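Local coordinates for protein glucose-6-phosphate isomerase (Chlamydia trachomatis D/UW-3/CX, PDB 6OTU) that catalyses the reversible isomerisation of glucose-6-phosphate to fructose-6-phosphate, at residues A[92-97]-A[488-493]; A[102-107]-A[262-267]. All blocks are in the same frame, centred on the assembly; numbering follows the deposited sequence.

Overall arrangement
From the N terminus, the chain leaves helix 80-89 and enters a long loop that carries the first segment of both contacts, 92-97 and then 102-107. Interaction 2 closes first, when the turn following strand 258-262, an edge strand of the five-stranded parallel sheet, returns to 102-107. Interaction 1 closes much later, when the connection between helices 466-487 and 495-511 reaches 92-97, so the smaller closure lies wholly within the larger. The centres are 11 Å apart, and the two contacts touch: Asn94 bonds Glu102 and the backbone of Arg104, and Phe492 packs on Val106. One loop thereby ties the end of strand 258-262 to the connection between helices 466-487 and 495-511.

Interaction 1 (A[92-97]-A[488-493]); sequences IMNRIE and GINSFD
Asn94 and Asn490 meet through their side-chain amides, which are turned 54° against each other. ND2 of Asn490 donates to OD1 of Asn94 at 3.0 Å, and the bond is almost straight (173° at the hydrogen). The acceptor lies in the amide plane of Asn490, while the donor is tilted slightly from the carbonyl plane of Asn94. CG of Asn490, anti to the backbone N, carries the amide toward Asn94. OD1 of the same amide takes the backbone N of Phe492 at 3.0 Å from above its carbonyl plane. This Asx turn fixes the rotation of the amide, so that one flat group braces its own loop with OD1 and grips the other segment with ND2. The other end of the Asn94 amide, ND2, bonds Glu102. Asp493 passes obliquely by the oxygen end of the Asn94 amide, with the carboxylate plane 79° from it; its CB is 3.6 Å from Asn94 OD1. The carboxylate itself is held by Lys359 and by Asn447 of the second subunit. The Asp493 side chain is about 8 Å from the bound glucose-6-phosphate. Apolar contacts flank the amides: CD1 of Ile96 rests 3.8 Å from CB of Asn490, and CB of Phe492 lies 4.0 Å from CB of Asn94. Beyond these, the Phe492 ring has the carbonyl O of Met93 near its plane at the edge and CB of Ser491 over one face. The aromatic side chain and Met93 both pack against Met87 of helix 80-89 and Phe485 of helix 466-487, and Ser491 touches helix 345-357 at Ser356.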
loop_
_atom_site.group_PDB
_atom_site.type_symbol
_atom_site.label_atom_id
_atom_site.label_comp_id
_atom_site.label_asym_id
_atom_site.label_seq_id
_atom_site.Cartn_x
_atom_site.Cartn_y
_atom_site.Cartn_z
ATOM N N ILE A 92 -26.674 5.613 20.553
ATOM C CA ILE A 92 -26.504 6.428 19.349
ATOM C C ILE A 92 -25.114 7.066 19.326
ATOM O O ILE A 92 -24.940 8.216 19.748
ATOM C CB ILE A 92 -27.601 7.507 19.255
ATOM C CG1 ILE A 92 -28.982 6.891 19.491
ATOM C CG2 ILE A 92 -27.541 8.213 17.907
ATOM C CD1 ILE A 92 -29.496 6.085 18.309
ATOM N N MET A 93 -24.119 6.346 18.811
ATOM C CA MET A 93 -22.767 6.883 18.762
ATOM C C MET A 93 -22.446 7.590 17.447
ATOM O O MET A 93 -21.528 8.416 17.404
ATOM C CB MET A 93 -21.748 5.760 19.014
ATOM C CG MET A 93 -22.043 4.910 20.257
ATOM S SD MET A 93 -21.809 5.798 21.822
ATOM C CE MET A 93 -20.053 6.184 21.736
ATOM N N ASN A 94 -23.173 7.301 16.379
ATOM C CA ASN A 94 -22.922 7.929 15.082
ATOM C C ASN A 94 -23.786 9.184 15.016
ATOM O O ASN A 94 -24.908 9.160 14.512
ATOM C CB ASN A 94 -23.234 6.942 13.963
ATOM C CG ASN A 94 -23.065 7.530 12.591
ATOM O OD1 ASN A 94 -22.576 8.647 12.439
ATOM N ND2 ASN A 94 -23.447 6.766 11.569
ATOM N N ARG A 95 -23.278 10.295 15.545
ATOM C CA ARG A 95 -24.043 11.533 15.463
ATOM C C ARG A 95 -23.156 12.721 15.797
ATOM O O ARG A 95 -22.149 12.595 16.496
ATOM C CB ARG A 95 -25.255 11.511 16.395
ATOM C CG ARG A 95 -24.911 11.555 17.860
ATOM C CD ARG A 95 -26.185 11.719 18.690
ATOM N NE ARG A 95 -26.927 12.941 18.378
ATOM C CZ ARG A 95 -27.150 13.917 19.253
ATOM N NH1 ARG A 95 -26.686 13.809 20.493
ATOM N NH2 ARG A 95 -27.842 14.998 18.891
ATOM N N ILE A 96 -23.560 13.884 15.293
ATOM C CA ILE A 96 -22.924 15.160 15.591
ATOM C C ILE A 96 -23.975 16.048 16.250
ATOM O O ILE A 96 -25.035 16.305 15.664
ATOM C CB ILE A 96 -22.353 15.827 14.325
ATOM C CG1 ILE A 96 -21.247 14.968 13.693
ATOM C CG2 ILE A 96 -21.834 17.217 14.644
ATOM C CD1 ILE A 96 -20.041 14.770 14.577
ATOM N N GLU A 97 -23.700 16.493 17.475
ATOM C CA GLU A 97 -24.670 17.301 18.195
ATOM C C GLU A 97 -24.676 18.709 17.628
ATOM O O GLU A 97 -23.631 19.248 17.249
ATOM C CB GLU A 97 -24.360 17.335 19.688
ATOM N N GLY A 488 -12.606 12.194 20.792
ATOM C CA GLY A 488 -13.924 12.799 20.845
ATOM C C GLY A 488 -14.520 13.136 19.493
ATOM O O GLY A 488 -15.312 14.074 19.393
ATOM N N ILE A 489 -14.164 12.393 18.453
ATOM C CA ILE A 489 -14.673 12.619 17.117
ATOM C C ILE A 489 -15.706 11.545 16.806
ATOM O O ILE A 489 -15.881 10.589 17.555
ATOM C CB ILE A 489 -13.531 12.617 16.066
ATOM C CG1 ILE A 489 -12.840 11.247 16.077
ATOM C CG2 ILE A 489 -12.548 13.718 16.362
ATOM C CD1 ILE A 489 -11.813 11.028 14.974
ATOM N N ASN A 490 -16.409 11.698 15.683
ATOM C CA ASN A 490 -17.359 10.679 15.236
ATOM C C ASN A 490 -16.635 9.749 14.269
ATOM O O ASN A 490 -16.405 10.087 13.100
ATOM C CB ASN A 490 -18.602 11.304 14.611
ATOM C CG ASN A 490 -19.598 10.251 14.095
ATOM O OD1 ASN A 490 -19.438 9.056 14.348
ATOM N ND2 ASN A 490 -20.627 10.700 13.356
ATOM N N SER A 491 -16.276 8.562 14.763
ATOM C CA SER A 491 -15.551 7.598 13.943
ATOM C C SER A 491 -16.424 6.917 12.896
ATOM O O SER A 491 -15.890 6.144 12.104
ATOM C CB SER A 491 -14.925 6.509 14.827
ATOM O OG SER A 491 -14.018 7.030 15.783
ATOM N N PHE A 492 -17.739 7.137 12.870
ATOM C CA PHE A 492 -18.608 6.188 12.196
ATOM C C PHE A 492 -19.401 6.768 11.039
ATOM O O PHE A 492 -20.226 6.050 10.462
ATOM C CB PHE A 492 -19.546 5.530 13.225
ATOM C CG PHE A 492 -18.811 4.958 14.406
ATOM C CD1 PHE A 492 -17.978 3.841 14.252
ATOM C CD2 PHE A 492 -18.898 5.562 15.657
ATOM C CE1 PHE A 492 -17.270 3.319 15.336
ATOM C CE2 PHE A 492 -18.182 5.053 16.749
ATOM C CZ PHE A 492 -17.365 3.930 16.590
ATOM N N ASP A 493 -19.169 8.020 10.656
ATOM C CA ASP A 493 -19.690 8.524 9.390
ATOM C C ASP A 493 -18.526 8.848 8.449
ATOM O O ASP A 493 -17.354 8.562 8.739
ATOM C CB ASP A 493 -20.631 9.723 9.614
ATOM C CG ASP A 493 -19.943 10.906 10.275
ATOM O OD1 ASP A 493 -18.743 10.783 10.647
ATOM O OD2 ASP A 493 -20.621 11.954 10.427
#

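Interaction 2 (A[102-107]-A[262-267]); sequences ESRPVL and LWDSIG
Leu107 and Ser265 are joined by a backbone hydrogen bond, N of Leu107 to O of Ser265, 2.8 Å long. Beside it, CB of Ser265 comes within 3.2 Å of the carbonyl O of Pro105, while its OG lies 3.7 Å from CB of Leu107. CD1 of Ile266 reaches the carbonyl end of Leu107 although its CB points away: CG1 stands anti to the carbonyl carbon (chi1 -53°), and chi2 of -51° then sets CD1. At the other end, Arg104 lays one face of its guanidinium over Asp264: the carbonyl O sits 3.4 Å from NE, with CB above the centre of the group. A water at the guanidinium edge accepts from NH2 of Arg104 at 2.9 Å and donates to O of Asp264, so the water supplies the hydrogen-bonded link between the two residues. Residues 263-266 form a type I beta turn, closed by N of Ile266 on O of Trp263. The turn follows strand 258-262, an edge strand of the parallel sheet of this SIS-clan enzyme, and Lys211 of the glucose-6-phosphate pocket hydrogen-bonds the carbonyls of Asp264 and Ile266. On the opposite face of the guanidinium, OE1 of Glu102 makes a salt bridge to NH2 of Arg104 (3.2 Å) by charge alone. Farther out, Asp264 OD1 bonds Ser245, and Ile127 of helix 122-148 packs on Ser265.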
loop_
_atom_site.group_PDB
_atom_site.type_symbol
_atom_site.label_atom_id
_atom_site.label_comp_id
_atom_site.label_asym_id
_atom_site.label_seq_id
_atom_site.Cartn_x
_atom_site.Cartn_y
_atom_site.Cartn_z
ATOM N N GLU A 102 -26.104 11.599 10.698
ATOM C CA GLU A 102 -26.799 10.332 10.465
ATOM C C GLU A 102 -27.579 9.869 11.700
ATOM O O GLU A 102 -28.662 9.280 11.562
ATOM C CB GLU A 102 -25.811 9.254 10.006
ATOM C CG GLU A 102 -24.943 9.691 8.826
ATOM C CD GLU A 102 -24.208 8.541 8.143
ATOM O OE1 GLU A 102 -23.970 7.490 8.777
ATOM O OE2 GLU A 102 -23.873 8.686 6.957
ATOM N N SER A 103 -27.039 10.101 12.906
ATOM C CA SER A 103 -27.743 9.905 14.183
ATOM C C SER A 103 -28.300 8.481 14.328
ATOM O O SER A 103 -29.505 8.253 14.315
ATOM C CB SER A 103 -28.862 10.943 14.346
ATOM O OG SER A 103 -29.330 10.970 15.680
ATOM N N ARG A 104 -27.406 7.516 14.528
ATOM C CA ARG A 104 -27.861 6.134 14.608
ATOM C C ARG A 104 -26.857 5.328 15.415
ATOM O O ARG A 104 -25.749 5.800 15.691
ATOM C CB ARG A 104 -28.060 5.530 13.211
ATOM C CG ARG A 104 -26.868 5.589 12.310
ATOM C CD ARG A 104 -27.355 5.655 10.876
ATOM N NE ARG A 104 -26.373 5.168 9.921
ATOM C CZ ARG A 104 -26.489 5.291 8.600
ATOM N NH1 ARG A 104 -27.554 5.887 8.072
ATOM N NH2 ARG A 104 -25.533 4.823 7.807
ATOM N N PRO A 105 -27.230 4.119 15.840
ATOM C CA PRO A 105 -26.274 3.248 16.540
ATOM C C PRO A 105 -25.203 2.697 15.609
ATOM O O PRO A 105 -25.254 2.826 14.383
ATOM C CB PRO A 105 -27.147 2.113 17.087
ATOM C CG PRO A 105 -28.408 2.176 16.311
ATOM C CD PRO A 105 -28.607 3.607 15.944
ATOM N N VAL A 106 -24.230 2.038 16.243
ATOM C CA VAL A 106 -23.006 1.517 15.639
ATOM C C VAL A 106 -22.844 0.078 16.117
ATOM O O VAL A 106 -22.387 -0.168 17.242
ATOM C CB VAL A 106 -21.805 2.400 16.034
ATOM C CG1 VAL A 106 -20.492 1.832 15.537
ATOM C CG2 VAL A 106 -22.032 3.824 15.543
ATOM N N LEU A 107 -23.241 -0.888 15.285
ATOM C CA LEU A 107 -23.565 -2.206 15.821
ATOM C C LEU A 107 -22.904 -3.354 15.056
ATOM O O LEU A 107 -23.456 -4.458 14.991
ATOM C CB LEU A 107 -25.084 -2.383 15.867
ATOM C CG LEU A 107 -25.695 -1.751 17.121
ATOM C CD1 LEU A 107 -27.213 -1.631 16.990
ATOM C CD2 LEU A 107 -25.313 -2.598 18.335
ATOM N N LEU A 262 -27.552 -6.744 5.558
ATOM C CA LEU A 262 -27.021 -6.039 6.710
ATOM C C LEU A 262 -28.034 -4.941 7.051
ATOM O O LEU A 262 -29.155 -4.943 6.549
ATOM C CB LEU A 262 -25.611 -5.513 6.421
ATOM C CG LEU A 262 -25.428 -4.430 5.351
ATOM C CD1 LEU A 262 -24.162 -3.627 5.654
ATOM C CD2 LEU A 262 -25.371 -5.016 3.922
ATOM N N TRP A 263 -27.651 -4.001 7.910
ATOM C CA TRP A 263 -28.568 -2.955 8.364
ATOM C C TRP A 263 -27.823 -1.626 8.437
ATOM O O TRP A 263 -26.603 -1.564 8.254
ATOM C CB TRP A 263 -29.215 -3.350 9.709
ATOM C CG TRP A 263 -29.900 -4.676 9.554
ATOM C CD1 TRP A 263 -31.194 -4.890 9.173
ATOM C CD2 TRP A 263 -29.298 -5.972 9.670
ATOM N NE1 TRP A 263 -31.438 -6.238 9.071
ATOM C CE2 TRP A 263 -30.292 -6.921 9.372
ATOM C CE3 TRP A 263 -28.015 -6.420 10.001
ATOM C CZ2 TRP A 263 -30.045 -8.290 9.404
ATOM C CZ3 TRP A 263 -27.772 -7.782 10.025
ATOM C CH2 TRP A 263 -28.780 -8.699 9.731
ATOM N N ASP A 264 -28.575 -0.553 8.709
ATOM C CA ASP A 264 -28.030 0.803 8.622
ATOM C C ASP A 264 -26.947 1.073 9.662
ATOM O O ASP A 264 -26.020 1.850 9.401
ATOM C CB ASP A 264 -29.150 1.831 8.758
ATOM C CG ASP A 264 -29.788 2.154 7.425
ATOM O OD1 ASP A 264 -29.304 1.613 6.407
ATOM O OD2 ASP A 264 -30.768 2.926 7.387
ATOM N N SER A 265 -27.041 0.442 10.828
ATOM C CA SER A 265 -26.078 0.603 11.905
ATOM C C SER A 265 -24.823 -0.253 11.730
ATOM O O SER A 265 -24.026 -0.344 12.675
ATOM C CB SER A 265 -26.740 0.238 13.217
ATOM O OG SER A 265 -27.198 -1.087 13.117
ATOM N N ILE A 266 -24.667 -0.913 10.585
ATOM C CA ILE A 266 -23.494 -1.717 10.268
ATOM C C ILE A 266 -22.658 -0.893 9.294
ATOM O O ILE A 266 -22.969 -0.832 8.101
ATOM C CB ILE A 266 -23.865 -3.078 9.664
ATOM C CG1 ILE A 266 -24.859 -3.851 10.540
ATOM C CG2 ILE A 266 -22.597 -3.910 9.385
ATOM C CD1 ILE A 266 -24.456 -3.975 12.026
ATOM N N GLY A 267 -21.606 -0.246 9.795
ATOM C CA GLY A 267 -20.751 0.549 8.921
ATOM C C GLY A 267 -20.009 -0.322 7.916
ATOM O O GLY A 267 -19.542 -1.421 8.236
HETATM O O HOH W 1 -23.453 3.340 9.166
#